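Local coordinates for protein DNA helicase uvsW (Enterobacteria phage T4, PDB 1RIF) that couples ATP hydrolysis to 3'-5' unwinding of duplex DNA, driving Holliday-junction branch migration and acting in recombination-dependent repair and the reorganization of stalled forks during phage DNA synthesis, at residues F28-A33 and R50-D55; H23-F28 and K69-N74; V13-E18 and R58-G63. The protein carries 1 engineered substitution. All coordinates share one frame; numbering follows the deposited sequence.

Contact 1: F28-A33 and R50-D55; sequences FFSFEA and RIRLLD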
loop_
_atom_site.group_PDB
_atom_site.type_symbol
_atom_site.label_atom_id
_atom_site.label_comp_id
_atom_site.label_asym_id
_atom_site.label_seq_id
_atom_site.Cartn_x
_atom_site.Cartn_y
_atom_site.Cartn_z
ATOM N N PHE A 28 8.629 -8.299 -19.433
ATOM C CA PHE A 28 9.383 -8.339 -18.184
ATOM C C PHE A 28 8.428 -8.205 -16.995
ATOM O O PHE A 28 8.460 -9.015 -16.072
ATOM C CB PHE A 28 10.420 -7.200 -18.170
ATOM C CG PHE A 28 11.275 -7.159 -16.924
ATOM C CD1 PHE A 28 12.206 -8.158 -16.664
ATOM C CD2 PHE A 28 11.140 -6.121 -16.005
ATOM C CE1 PHE A 28 12.992 -8.128 -15.507
ATOM C CE2 PHE A 28 11.924 -6.080 -14.842
ATOM C CZ PHE A 28 12.849 -7.086 -14.596
ATOM N N PHE A 29 7.566 -7.195 -17.036
ATOM C CA PHE A 29 6.617 -6.957 -15.956
ATOM C C PHE A 29 5.277 -7.669 -16.136
ATOM O O PHE A 29 4.219 -7.067 -15.994
ATOM C CB PHE A 29 6.393 -5.453 -15.782
ATOM C CG PHE A 29 7.573 -4.738 -15.192
ATOM C CD1 PHE A 29 8.359 -3.889 -15.973
ATOM C CD2 PHE A 29 7.917 -4.933 -13.849
ATOM C CE1 PHE A 29 9.476 -3.241 -15.421
ATOM C CE2 PHE A 29 9.028 -4.293 -13.288
ATOM C CZ PHE A 29 9.809 -3.445 -14.072
ATOM N N SER A 30 5.331 -8.957 -16.443
ATOM C CA SER A 30 4.124 -9.747 -16.619
ATOM C C SER A 30 4.331 -11.097 -15.950
ATOM O O SER A 30 5.459 -11.485 -15.633
ATOM C CB SER A 30 3.829 -9.982 -18.100
ATOM O OG SER A 30 4.564 -11.096 -18.585
ATOM N N PHE A 31 3.234 -11.805 -15.724
ATOM C CA PHE A 31 3.305 -13.119 -15.126
ATOM C C PHE A 31 2.075 -13.904 -15.521
ATOM O O PHE A 31 1.058 -13.343 -15.920
ATOM C CB PHE A 31 3.450 -13.029 -13.597
ATOM C CG PHE A 31 2.297 -12.361 -12.899
ATOM C CD1 PHE A 31 1.176 -13.093 -12.521
ATOM C CD2 PHE A 31 2.339 -10.995 -12.607
ATOM C CE1 PHE A 31 0.111 -12.474 -11.862
ATOM C CE2 PHE A 31 1.284 -10.368 -11.953
ATOM C CZ PHE A 31 0.169 -11.106 -11.580
ATOM N N GLU A 32 2.191 -15.215 -15.424
ATOM C CA GLU A 32 1.121 -16.123 -15.772
ATOM C C GLU A 32 0.043 -16.072 -14.699
ATOM O O GLU A 32 0.341 -16.208 -13.516
ATOM C CB GLU A 32 1.705 -17.523 -15.849
ATOM C CG GLU A 32 0.992 -18.483 -16.742
ATOM C CD GLU A 32 1.669 -19.838 -16.731
ATOM O OE1 GLU A 32 1.414 -20.625 -15.787
ATOM O OE2 GLU A 32 2.472 -20.098 -17.656
ATOM N N ALA A 33 -1.208 -15.868 -15.105
ATOM C CA ALA A 33 -2.311 -15.836 -14.153
ATOM C C ALA A 33 -2.658 -17.273 -13.749
ATOM O O ALA A 33 -2.785 -18.154 -14.597
ATOM C CB ALA A 33 -3.519 -15.163 -14.777
ATOM N N ARG A 50 -1.707 -14.050 -19.467
ATOM C CA ARG A 50 -0.698 -13.357 -18.674
ATOM C C ARG A 50 -1.172 -12.006 -18.178
ATOM O O ARG A 50 -1.873 -11.278 -18.880
ATOM C CB ARG A 50 0.593 -13.164 -19.486
ATOM C CG ARG A 50 1.238 -14.470 -19.952
ATOM C CD ARG A 50 2.608 -14.219 -20.530
ATOM N NE ARG A 50 3.547 -13.739 -19.516
ATOM C CZ ARG A 50 4.245 -14.525 -18.701
ATOM N NH1 ARG A 50 4.121 -15.843 -18.771
ATOM N NH2 ARG A 50 5.073 -13.991 -17.813
ATOM N N ILE A 51 -0.776 -11.681 -16.955
ATOM C CA ILE A 51 -1.127 -10.413 -16.345
ATOM C C ILE A 51 0.013 -9.447 -16.615
ATOM O O ILE A 51 1.164 -9.727 -16.305
ATOM C CB ILE A 51 -1.376 -10.600 -14.834
ATOM C CG1 ILE A 51 -2.715 -11.327 -14.649
ATOM C CG2 ILE A 51 -1.380 -9.249 -14.114
ATOM C CD1 ILE A 51 -2.943 -11.852 -13.266
ATOM N N ARG A 52 -0.325 -8.323 -17.232
ATOM C CA ARG A 52 0.639 -7.287 -17.593
ATOM C C ARG A 52 0.548 -6.095 -16.623
ATOM O O ARG A 52 -0.444 -5.362 -16.613
ATOM C CB ARG A 52 0.358 -6.808 -19.036
ATOM C CG ARG A 52 1.128 -7.507 -20.177
ATOM C CD ARG A 52 1.061 -9.011 -20.112
ATOM N NE ARG A 52 1.311 -9.693 -21.387
ATOM C CZ ARG A 52 2.476 -9.761 -22.042
ATOM N NH1 ARG A 52 3.577 -9.176 -21.586
ATOM N NH2 ARG A 52 2.548 -10.469 -23.161
ATOM N N LEU A 53 1.571 -5.905 -15.798
ATOM C CA LEU A 53 1.566 -4.779 -14.865
ATOM C C LEU A 53 1.946 -3.484 -15.601
ATOM O O LEU A 53 1.671 -2.390 -15.127
ATOM C CB LEU A 53 2.519 -5.053 -13.685
ATOM C CG LEU A 53 2.066 -6.219 -12.796
ATOM C CD1 LEU A 53 3.083 -6.529 -11.714
ATOM C CD2 LEU A 53 0.730 -5.854 -12.170
ATOM N N LEU A 54 2.577 -3.618 -16.764
ATOM C CA LEU A 54 2.947 -2.461 -17.580
ATOM C C LEU A 54 1.913 -2.418 -18.717
ATOM O O LEU A 54 1.960 -3.243 -19.625
ATOM C CB LEU A 54 4.350 -2.653 -18.169
ATOM C CG LEU A 54 5.155 -1.422 -18.596
ATOM C CD1 LEU A 54 5.899 -1.752 -19.871
ATOM C CD2 LEU A 54 4.249 -0.211 -18.802
ATOM N N ASP A 55 0.976 -1.476 -18.668
ATOM C CA ASP A 55 -0.044 -1.400 -19.704
ATOM C C ASP A 55 0.464 -0.688 -20.962
ATOM O O ASP A 55 1.615 -0.258 -21.029
ATOM C CB ASP A 55 -1.307 -0.707 -19.161
ATOM C CG ASP A 55 -1.098 0.777 -18.868
ATOM O OD1 ASP A 55 0.023 1.278 -19.074
ATOM O OD2 ASP A 55 -2.061 1.448 -18.434
HETATM O O HOH W 1 3.313 -5.959 -18.563
HETATM O O HOH W 2 2.352 -17.815 -20.283
#

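Contact 2: H23-F28 and K69-N74; sequences HELRDF and KKFCDN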
loop_
_atom_site.group_PDB
_atom_site.type_symbol
_atom_site.label_atom_id
_atom_site.label_comp_id
_atom_site.label_asym_id
_atom_site.label_seq_id
_atom_site.Cartn_x
_atom_site.Cartn_y
_atom_site.Cartn_z
ATOM N N HIS A 23 8.107 -3.362 -25.511
ATOM C CA HIS A 23 7.631 -4.732 -25.550
ATOM C C HIS A 23 8.466 -5.627 -24.652
ATOM O O HIS A 23 7.958 -6.592 -24.085
ATOM C CB HIS A 23 7.619 -5.224 -26.993
ATOM C CG HIS A 23 6.614 -4.511 -27.842
ATOM N ND1 HIS A 23 6.743 -4.378 -29.207
ATOM C CD2 HIS A 23 5.466 -3.875 -27.510
ATOM C CE1 HIS A 23 5.719 -3.689 -29.679
ATOM N NE2 HIS A 23 4.930 -3.372 -28.669
ATOM N N GLU A 24 9.745 -5.300 -24.508
ATOM C CA GLU A 24 10.616 -6.080 -23.642
ATOM C C GLU A 24 10.178 -5.827 -22.210
ATOM O O GLU A 24 10.071 -6.750 -21.407
ATOM C CB GLU A 24 12.059 -5.644 -23.832
ATOM C CG GLU A 24 12.532 -5.787 -25.264
ATOM C CD GLU A 24 13.965 -5.342 -25.442
ATOM O OE1 GLU A 24 14.268 -4.179 -25.095
ATOM O OE2 GLU A 24 14.786 -6.156 -25.924
ATOM N N LEU A 25 9.913 -4.559 -21.906
ATOM C CA LEU A 25 9.461 -4.155 -20.576
ATOM C C LEU A 25 8.092 -4.739 -20.248
ATOM O O LEU A 25 7.809 -5.091 -19.101
ATOM C CB LEU A 25 9.378 -2.633 -20.494
ATOM C CG LEU A 25 10.674 -1.860 -20.259
ATOM C CD1 LEU A 25 10.448 -0.387 -20.560
ATOM C CD2 LEU A 25 11.128 -2.057 -18.823
ATOM N N ARG A 26 7.245 -4.825 -21.269
ATOM C CA ARG A 26 5.890 -5.348 -21.122
ATOM C C ARG A 26 5.893 -6.833 -20.796
ATOM O O ARG A 26 5.017 -7.316 -20.082
ATOM C CB ARG A 26 5.095 -5.083 -22.406
ATOM C CG ARG A 26 3.685 -5.627 -22.396
ATOM C CD ARG A 26 2.924 -5.219 -23.645
ATOM N NE ARG A 26 1.632 -5.894 -23.706
ATOM C CZ ARG A 26 1.450 -7.146 -24.124
ATOM N NH1 ARG A 26 2.485 -7.870 -24.533
ATOM N NH2 ARG A 26 0.230 -7.680 -24.115
ATOM N N ASP A 27 6.876 -7.558 -21.327
ATOM C CA ASP A 27 6.996 -8.988 -21.063
ATOM C C ASP A 27 7.680 -9.180 -19.720
ATOM O O ASP A 27 7.353 -10.099 -18.965
ATOM C CB ASP A 27 7.814 -9.690 -22.156
ATOM C CG ASP A 27 7.095 -9.722 -23.495
ATOM O OD1 ASP A 27 5.847 -9.597 -23.502
ATOM O OD2 ASP A 27 7.772 -9.884 -24.538
ATOM N N PHE A 28 8.629 -8.299 -19.433
ATOM C CA PHE A 28 9.383 -8.339 -18.184
ATOM C C PHE A 28 8.428 -8.205 -16.995
ATOM O O PHE A 28 8.460 -9.015 -16.072
ATOM C CB PHE A 28 10.420 -7.200 -18.170
ATOM C CG PHE A 28 11.275 -7.159 -16.924
ATOM C CD1 PHE A 28 12.206 -8.158 -16.664
ATOM C CD2 PHE A 28 11.140 -6.121 -16.005
ATOM C CE1 PHE A 28 12.992 -8.128 -15.507
ATOM C CE2 PHE A 28 11.924 -6.080 -14.842
ATOM C CZ PHE A 28 12.849 -7.086 -14.596
ATOM N N LYS A 69 15.650 -1.434 -12.613
ATOM C CA LYS A 69 17.108 -1.465 -12.652
ATOM C C LYS A 69 17.589 -2.866 -13.041
ATOM O O LYS A 69 18.625 -3.013 -13.681
ATOM C CB LYS A 69 17.691 -1.056 -11.295
ATOM C CG LYS A 69 19.208 -0.900 -11.307
ATOM C CD LYS A 69 19.658 0.192 -12.279
ATOM C CE LYS A 69 21.138 0.066 -12.632
ATOM N NZ LYS A 69 22.000 -0.005 -11.421
ATOM N N LYS A 70 16.830 -3.890 -12.650
ATOM C CA LYS A 70 17.164 -5.275 -12.988
ATOM C C LYS A 70 17.131 -5.357 -14.508
ATOM O O LYS A 70 18.038 -5.891 -15.148
ATOM C CB LYS A 70 16.109 -6.239 -12.447
ATOM C CG LYS A 70 15.621 -5.952 -11.037
ATOM C CD LYS A 70 16.543 -6.530 -9.973
ATOM C CE LYS A 70 15.915 -6.395 -8.583
ATOM N NZ LYS A 70 16.668 -7.146 -7.533
ATOM N N PHE A 71 16.054 -4.818 -15.071
ATOM C CA PHE A 71 15.825 -4.793 -16.509
ATOM C C PHE A 71 16.988 -4.129 -17.242
ATOM O O PHE A 71 17.725 -4.785 -17.973
ATOM C CB PHE A 71 14.530 -4.029 -16.803
ATOM C CG PHE A 71 14.185 -3.953 -18.260
ATOM C CD1 PHE A 71 13.575 -5.025 -18.901
ATOM C CD2 PHE A 71 14.485 -2.811 -18.999
ATOM C CE1 PHE A 71 13.271 -4.958 -20.256
ATOM C CE2 PHE A 71 14.185 -2.739 -20.352
ATOM C CZ PHE A 71 13.578 -3.812 -20.981
ATOM N N CYS A 72 17.141 -2.825 -17.040
ATOM C CA CYS A 72 18.195 -2.047 -17.677
ATOM C C CYS A 72 19.590 -2.689 -17.592
ATOM O O CYS A 72 20.405 -2.511 -18.496
ATOM C CB CYS A 72 18.249 -0.664 -17.049
ATOM S SG CYS A 72 18.838 -0.748 -15.338
ATOM N N ASP A 73 19.881 -3.409 -16.510
ATOM C CA ASP A 73 21.184 -4.068 -16.378
ATOM C C ASP A 73 21.286 -5.196 -17.396
ATOM O O ASP A 73 22.320 -5.383 -18.040
ATOM C CB ASP A 73 21.381 -4.673 -14.981
ATOM C CG ASP A 73 21.590 -3.624 -13.905
ATOM O OD1 ASP A 73 22.150 -2.548 -14.213
ATOM O OD2 ASP A 73 21.209 -3.890 -12.745
ATOM N N ASN A 74 20.195 -5.945 -17.522
ATOM C CA ASN A 74 20.093 -7.072 -18.447
ATOM C C ASN A 74 20.218 -6.663 -19.925
ATOM O O ASN A 74 20.986 -7.263 -20.683
ATOM C CB ASN A 74 18.752 -7.774 -18.220
ATOM C CG ASN A 74 18.508 -8.903 -19.192
ATOM O OD1 ASN A 74 17.359 -9.223 -19.507
ATOM N ND2 ASN A 74 19.582 -9.528 -19.660
#

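Contact 3: V13-E18 and R58-G63; sequences VRIDCE and RLLPFG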
loop_
_atom_site.group_PDB
_atom_site.type_symbol
_atom_site.label_atom_id
_atom_site.label_comp_id
_atom_site.label_asym_id
_atom_site.label_seq_id
_atom_site.Cartn_x
_atom_site.Cartn_y
_atom_site.Cartn_z
ATOM N N VAL A 13 3.993 5.143 -12.412
ATOM C CA VAL A 13 5.006 6.016 -12.991
ATOM C C VAL A 13 4.838 5.782 -14.489
ATOM O O VAL A 13 4.313 4.744 -14.892
ATOM C CB VAL A 13 6.446 5.635 -12.571
ATOM C CG1 VAL A 13 6.679 6.020 -11.120
ATOM C CG2 VAL A 13 6.686 4.149 -12.784
ATOM N N ARG A 14 5.248 6.740 -15.312
ATOM C CA ARG A 14 5.121 6.583 -16.755
ATOM C C ARG A 14 6.484 6.356 -17.360
ATOM O O ARG A 14 7.443 7.035 -17.008
ATOM C CB ARG A 14 4.494 7.823 -17.391
ATOM C CG ARG A 14 4.233 7.644 -18.874
ATOM C CD ARG A 14 3.694 8.896 -19.535
ATOM N NE ARG A 14 4.740 9.875 -19.822
ATOM C CZ ARG A 14 4.940 10.985 -19.121
ATOM N NH1 ARG A 14 4.166 11.265 -18.076
ATOM N NH2 ARG A 14 5.905 11.826 -19.474
ATOM N N ILE A 15 6.573 5.407 -18.280
ATOM C CA ILE A 15 7.845 5.109 -18.924
ATOM C C ILE A 15 7.902 5.553 -20.385
ATOM O O ILE A 15 6.993 5.278 -21.164
ATOM C CB ILE A 15 8.158 3.611 -18.859
ATOM C CG1 ILE A 15 8.022 3.115 -17.415
ATOM C CG2 ILE A 15 9.569 3.359 -19.394
ATOM C CD1 ILE A 15 8.307 1.639 -17.231
ATOM N N ASP A 16 8.984 6.244 -20.732
ATOM C CA ASP A 16 9.230 6.746 -22.083
ATOM C C ASP A 16 10.381 5.960 -22.667
ATOM O O ASP A 16 11.454 5.909 -22.082
ATOM C CB ASP A 16 9.614 8.223 -22.037
ATOM C CG ASP A 16 8.416 9.131 -21.874
ATOM O OD1 ASP A 16 7.512 8.804 -21.071
ATOM O OD2 ASP A 16 8.384 10.185 -22.547
ATOM N N CYS A 17 10.163 5.351 -23.824
ATOM C CA CYS A 17 11.199 4.550 -24.466
ATOM C C CYS A 17 10.770 4.175 -25.878
ATOM O O CYS A 17 9.720 4.605 -26.353
ATOM C CB CYS A 17 11.436 3.275 -23.665
ATOM S SG CYS A 17 9.970 2.219 -23.602
ATOM N N GLU A 18 11.587 3.370 -26.545
ATOM C CA GLU A 18 11.271 2.930 -27.900
ATOM C C GLU A 18 10.113 1.942 -27.860
ATOM O O GLU A 18 9.661 1.540 -26.782
ATOM C CB GLU A 18 12.484 2.259 -28.548
ATOM C CG GLU A 18 13.133 3.083 -29.650
ATOM C CD GLU A 18 13.713 4.394 -29.145
ATOM O OE1 GLU A 18 14.653 4.357 -28.318
ATOM O OE2 GLU A 18 13.230 5.462 -29.580
ATOM N N ARG A 58 1.907 2.759 -21.026
ATOM C CA ARG A 58 3.268 2.858 -20.516
ATOM C C ARG A 58 3.286 3.288 -19.041
ATOM O O ARG A 58 4.199 3.983 -18.593
ATOM C CB ARG A 58 4.089 3.826 -21.380
ATOM C CG ARG A 58 4.281 3.361 -22.830
ATOM C CD ARG A 58 5.050 4.401 -23.659
ATOM N NE ARG A 58 6.410 3.995 -24.050
ATOM C CZ ARG A 58 6.710 3.243 -25.112
ATOM N NH1 ARG A 58 5.747 2.797 -25.905
ATOM N NH2 ARG A 58 7.972 2.954 -25.395
ATOM N N LEU A 59 2.267 2.865 -18.296
ATOM C CA LEU A 59 2.162 3.170 -16.876
ATOM C C LEU A 59 2.530 1.919 -16.097
ATOM O O LEU A 59 2.081 0.822 -16.424
ATOM C CB LEU A 59 0.742 3.593 -16.512
ATOM C CG LEU A 59 0.239 4.906 -17.108
ATOM C CD1 LEU A 59 -1.188 5.150 -16.670
ATOM C CD2 LEU A 59 1.128 6.052 -16.662
ATOM N N LEU A 60 3.349 2.087 -15.067
ATOM C CA LEU A 60 3.789 0.970 -14.240
ATOM C C LEU A 60 3.473 1.246 -12.768
ATOM O O LEU A 60 3.701 2.353 -12.274
ATOM C CB LEU A 60 5.291 0.779 -14.402
ATOM C CG LEU A 60 5.914 -0.330 -13.564
ATOM C CD1 LEU A 60 5.774 -1.656 -14.288
ATOM C CD2 LEU A 60 7.369 -0.008 -13.315
ATOM N N PRO A 61 2.925 0.255 -12.048
ATOM C CA PRO A 61 2.652 0.573 -10.645
ATOM C C PRO A 61 3.909 1.108 -9.943
ATOM O O PRO A 61 5.003 0.549 -10.076
ATOM C CB PRO A 61 2.121 -0.751 -10.070
ATOM C CG PRO A 61 2.418 -1.782 -11.115
ATOM C CD PRO A 61 2.358 -1.049 -12.416
ATOM N N PHE A 62 3.728 2.215 -9.224
ATOM C CA PHE A 62 4.799 2.911 -8.510
ATOM C C PHE A 62 5.767 1.986 -7.779
ATOM O O PHE A 62 6.980 2.061 -7.979
ATOM C CB PHE A 62 4.177 3.892 -7.515
ATOM C CG PHE A 62 5.062 5.047 -7.149
ATOM C CD1 PHE A 62 4.684 6.346 -7.465
ATOM C CD2 PHE A 62 6.247 4.849 -6.452
ATOM C CE1 PHE A 62 5.474 7.434 -7.087
ATOM C CE2 PHE A 62 7.048 5.932 -6.067
ATOM C CZ PHE A 62 6.657 7.223 -6.386
ATOM N N GLY A 63 5.220 1.111 -6.938
ATOM C CA GLY A 63 6.033 0.189 -6.167
ATOM C C GLY A 63 7.075 -0.635 -6.897
ATOM O O GLY A 63 7.998 -1.139 -6.264
#

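Contact 1: F28-A33 and R50-D55
Residues 30-32 and 50-52 form a two-stranded antiparallel sheet in the N-terminal domain of this SF2 helicase, a compact case of a ribbon whose two faces carry different chemistry. The chain is the helicase's N-terminal portion and continues into the ATP-binding domain. Backbone bonding centres on the hydrogen-bonded pair Phe31 and Ile51, where Ile51 N reaches Phe31 O at 2.7 Å, nearly along the C=O axis, and Phe31 N gives its hydrogen to Ile51 O. Past the strand end, Leu53 N donates to Phe29 O at 2.9 Å; Phe29, at the centre of an inverse gamma turn, makes the passage from helix 19-28 into the strand. A water bonded to Phe29 O and Leu54 N closes this end.

Apolar packing fills the Phe31-Ile51 face. Phe31 takes the crowded first torsion (chi1 62°), which lays its ring alongside Ile51, with Ile51 CB 3.9 Å from the ring centroid and over one face. Ile51 CD1 touches Phe31 CE1 at 3.4 Å and also meets Ala33 CB, while Leu53 CD1 stands at the ring edge. Helix 269-276 packs against Phe31 and Leu53.

The other face is polar. Arg52 forms a salt bridge with Asp27, and its CD lies against Ser30 CB. Arg50, bent at chi3 (66°), grips one atom side-on: its NE and NH2 each donate to Ser30 OG at 3.0 Å, with that oxygen in the guanidinium plane.

Contact 2: H23-F28 and K69-N74
Segments 23-28 and 69-74, parts of helices 19-28 and 68-74, run at 130°, their short axes 11.2 Å apart at closest approach, so the backbones stay well separated and side chains must bridge the interval. This is helix-helix packing within the N-terminal domain, away from the predicted ATP site and DEAH box. Phe71 does most of the bridging. With CG anti to the backbone N, its ring reaches across to helix 19-28 and is met from several directions.

Leu25 crosses the ring at about a right angle and sets one methyl squarely on a face: CD2 lies 3.4 Å from the Phe71 centroid, only 10° off the ring normal, a close CH-pi contact. Leu25 CG extends the contact to the far rim, 3.6 Å from Phe71 CZ. At the edge, in the ring plane, comes the aliphatic part of Glu24, whose CB is 3.7 Å from Phe71 CZ; the Glu24 carboxylate is roughly perpendicular to the ring.

Phe28, one helical turn on from Glu24, meets the Phe71 ring obliquely, with planes at 58° and centroids 5.4 Å apart. Phe71 CB also sits over a face of the Phe28 ring. Lys70 CB approaches Phe28 CZ at 4.0 Å. Phe75, just beyond the segment in the same chain, stacks on Phe71.

No hydrogen bond joins the segments: the helices are held together by apolar and CH-pi packing around one aromatic ring, with Glu24 giving its CB to the ring edge and sending its carboxylate to a hydrogen bond with Tyr77, and the Lys70 amine leading away.

Contact 3: V13-E18 and R58-G63
Two flat groups mark the ends. The Phe62 ring has Val13 CG1 over one face, 4.2 Å from Phe62 CD1 and offset toward the rim, and Arg130 makes a cation-pi contact with it. At the other end the Arg58 guanidinium is approached at its edge, with Ile15 O in its plane. Arg58 NE gives that oxygen a weak, bent hydrogen bond of 3.2 Å, and Arg58 NH2 is bonded to Glu18 O, although NH2 is less surely placed. The remaining nitrogen, NH1, forms a salt bridge with Glu19, so one arginine spans the turn from strand 12-16 into helix 19-28, where Glu18 is the N-cap.

Between them strands 13-16 and 59-61 pair antiparallel, strand 59-61 an outer strand of the four-stranded mixed sheet of the N-terminal domain. Val13 and Leu60 form a hydrogen-bonded pair: Val13 N to Leu60 O and Leu60 N to Val13 O are both 2.8 Å. Ile15 N adds a straight bond to Arg58 O (167° at the hydrogen). On the face of Val13 and Leu60 the side chains lie side by side, Val13 CG2 4.0 Å from Leu60 CB, and Ile15 CD1 reaches Leu60 CB. On the other face Leu59 CD2 rests against Arg14 CB, and Arg14 runs extended to CD and bends at chi3, bringing NE to Asp16 OD1, a 3.2 Å salt bridge using the syn lone pair.

In the fold
All three contacts belong to the N-terminal domain and are partly buried, each mixing a buried apolar side with a more exposed polar margin. Helix 19-28 ties them together: it follows the strand of contact 3, supplies half of contact 2 and leads into contact 1, which shares Phe28 with contact 2. Contacts 1 and 3 are strand pairings fixed by backbone hydrogen bonds and edged by arginines; contact 2 joins helices by side-chain packing, with no hydrogen bond. Apolar residues lie between: Leu25 of contact 2 touches Ile15 and Cys17 of contact 3, and Leu60 of contact 3 meets Phe29 of contact 1. A salt bridge from Arg52 to Asp27 links contacts 1 and 2.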